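Local coordinates for protein PelA (Pseudomonas aeruginosa, PDB 5TCB) that probably cleaves glycosidic bonds, being the glycoside hydrolase domain of a longer protein that is also thought to have deacetylase activity, at residues A[116-121]-A[160-165]. Numbering follows the deposited sequence.
Sequences HLLKRA and AQLHRQ
Two glutamine amides, of Gln-161 and Gln-165, present a face each to the isobutyl group of Leu-118, their planes nearly perpendicular. CD2 of Leu-118 lies over one face of the Gln-165 amide, 3.6 Å from its OE1. The rim of that same amide does the polar work: Gln-165 NE2 donates to Leu-118 O at 3.0 Å, with an N-H...O angle of 156°. The acceptor is only 9° out of the amide plane, although the donor stands well above the carbonyl plane. The bond favours this rotation, with NE2 rather than OE1 toward the carbonyl, while the methyl packs on the amide face. The chain reaches this far because CG of Gln-165 is anti to the backbone N and the rest is extended. In the Gln-161 conformer considered here, one of two modelled, the amide face covers CD1 of Leu-118, with NE2 at 3.5 Å; this half is therefore less certain.

Deeper in the interface the contact is wholly apolar. CD2 of Leu-118 comes within 3.8 Å of Leu-162 CA, while Leu-162 CD1 meets Ala-121 CB at 3.5 Å. This close approach to helix 111-126 is consistent with the short side chain of Ala-121.

The helix axes run 10.6 Å apart at 29°, roughly parallel, as expected of neighbouring helices around the parallel eight-stranded sheet of a (βα)8 barrel. Helix 111-126 leads into strand 131-135, and helix 145-165 follows it on the way to strand 170-174. Ala-121 and Leu-162 both rest on Leu-132 of strand 131-135, Leu-162 also touches Leu-134, and Phe-158 extends the seam along helix 145-165 by packing on Leu-118.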
loop_
_atom_site.group_PDB
_atom_site.type_symbol
_atom_site.label_atom_id
_atom_site.label_comp_id
_atom_site.label_asym_id
_atom_site.label_seq_id
_atom_site.Cartn_x
_atom_site.Cartn_y
_atom_site.Cartn_z
ATOM N N HIS A 116 -5.832 17.577 -2.775
ATOM C CA HIS A 116 -4.753 17.053 -3.596
ATOM C C HIS A 116 -4.946 15.568 -3.858
ATOM O O HIS A 116 -4.873 15.105 -5.010
ATOM C CB HIS A 116 -3.418 17.326 -2.891
ATOM C CG HIS A 116 -2.260 16.617 -3.506
ATOM N ND1 HIS A 116 -1.580 17.113 -4.599
ATOM C CD2 HIS A 116 -1.660 15.445 -3.186
ATOM C CE1 HIS A 116 -0.616 16.274 -4.927
ATOM N NE2 HIS A 116 -0.639 15.258 -4.086
ATOM N N LEU A 117 -5.227 14.805 -2.804
ATOM C CA LEU A 117 -5.369 13.364 -2.957
ATOM C C LEU A 117 -6.575 13.009 -3.806
ATOM O O LEU A 117 -6.505 12.067 -4.606
ATOM C CB LEU A 117 -5.470 12.710 -1.575
ATOM C CG LEU A 117 -4.214 12.676 -0.722
ATOM C CD1 LEU A 117 -4.590 12.122 0.631
ATOM C CD2 LEU A 117 -3.061 11.878 -1.359
ATOM N N LEU A 118 -7.703 13.716 -3.624
ATOM C CA LEU A 118 -8.898 13.430 -4.421
ATOM C C LEU A 118 -8.671 13.757 -5.887
ATOM O O LEU A 118 -9.169 13.040 -6.765
ATOM C CB LEU A 118 -10.107 14.198 -3.880
ATOM C CG LEU A 118 -10.589 13.743 -2.491
ATOM C CD1 LEU A 118 -11.639 14.697 -1.993
ATOM C CD2 LEU A 118 -11.162 12.335 -2.528
ATOM N N LYS A 119 -7.943 14.841 -6.173
ATOM C CA LYS A 119 -7.605 15.177 -7.553
ATOM C C LYS A 119 -6.723 14.100 -8.169
ATOM O O LYS A 119 -6.921 13.700 -9.324
ATOM C CB LYS A 119 -6.924 16.550 -7.587
ATOM N N ARG A 120 -5.737 13.617 -7.404
ATOM C CA ARG A 120 -4.870 12.545 -7.873
ATOM C C ARG A 120 -5.674 11.285 -8.166
ATOM O O ARG A 120 -5.454 10.620 -9.189
ATOM C CB ARG A 120 -3.791 12.278 -6.823
ATOM C CG ARG A 120 -2.770 11.252 -7.198
ATOM C CD ARG A 120 -1.882 11.731 -8.311
ATOM N NE ARG A 120 -0.926 10.702 -8.712
ATOM C CZ ARG A 120 -0.532 10.498 -9.963
ATOM N NH1 ARG A 120 -1.021 11.239 -10.950
ATOM N NH2 ARG A 120 0.345 9.540 -10.229
ATOM N N ALA A 121 -6.621 10.951 -7.292
ATOM C CA ALA A 121 -7.451 9.785 -7.536
ATOM C C ALA A 121 -8.207 9.938 -8.843
ATOM O O ALA A 121 -8.322 8.980 -9.604
ATOM C CB ALA A 121 -8.417 9.573 -6.376
ATOM N N ALA A 160 -13.788 7.519 3.302
ATOM C CA ALA A 160 -15.179 7.429 2.902
ATOM C C ALA A 160 -15.488 8.374 1.740
ATOM O O ALA A 160 -16.231 8.012 0.826
ATOM C CB ALA A 160 -16.085 7.706 4.088
ATOM N N GLN A 161 -14.919 9.581 1.746
ATOM C CA GLN A 161 -15.176 10.519 0.660
ATOM C C GLN A 161 -14.505 10.059 -0.627
ATOM O O GLN A 161 -15.072 10.205 -1.725
ATOM C CB GLN A 161 -14.688 11.912 1.047
ATOM C CG GLN A 161 -15.009 12.977 0.006
ATOM C CD GLN A 161 -14.596 14.366 0.441
ATOM O OE1 GLN A 161 -14.128 14.568 1.563
ATOM N NE2 GLN A 161 -14.766 15.333 -0.450
ATOM N N LEU A 162 -13.297 9.509 -0.520
ATOM C CA LEU A 162 -12.627 8.960 -1.688
ATOM C C LEU A 162 -13.463 7.866 -2.324
ATOM O O LEU A 162 -13.629 7.817 -3.554
ATOM C CB LEU A 162 -11.260 8.424 -1.280
ATOM C CG LEU A 162 -10.500 7.610 -2.333
ATOM C CD1 LEU A 162 -10.256 8.433 -3.590
ATOM C CD2 LEU A 162 -9.195 7.117 -1.746
ATOM N N HIS A 163 -14.005 6.973 -1.497
ATOM C CA HIS A 163 -14.779 5.857 -1.984
ATOM C C HIS A 163 -16.102 6.324 -2.596
ATOM O O HIS A 163 -16.572 5.759 -3.598
ATOM C CB HIS A 163 -14.968 4.882 -0.827
ATOM C CG HIS A 163 -15.671 3.633 -1.213
ATOM N ND1 HIS A 163 -15.240 2.840 -2.253
ATOM C CD2 HIS A 163 -16.775 3.039 -0.713
ATOM C CE1 HIS A 163 -16.056 1.806 -2.374
ATOM N NE2 HIS A 163 -16.993 1.902 -1.448
ATOM N N ARG A 164 -16.691 7.378 -2.040
ATOM C CA ARG A 164 -17.922 7.921 -2.614
ATOM C C ARG A 164 -17.652 8.643 -3.936
ATOM O O ARG A 164 -18.455 8.540 -4.876
ATOM C CB ARG A 164 -18.586 8.870 -1.607
ATOM N N GLN A 165 -16.545 9.400 -4.019
ATOM C CA GLN A 165 -16.200 10.119 -5.247
ATOM C C GLN A 165 -15.797 9.171 -6.371
ATOM O O GLN A 165 -16.080 9.461 -7.538
ATOM C CB GLN A 165 -15.049 11.116 -4.994
ATOM C CG GLN A 165 -14.460 11.752 -6.278
ATOM C CD GLN A 165 -13.173 12.563 -6.081
ATOM O OE1 GLN A 165 -13.144 13.500 -5.272
ATOM N NE2 GLN A 165 -12.104 12.235 -6.877
#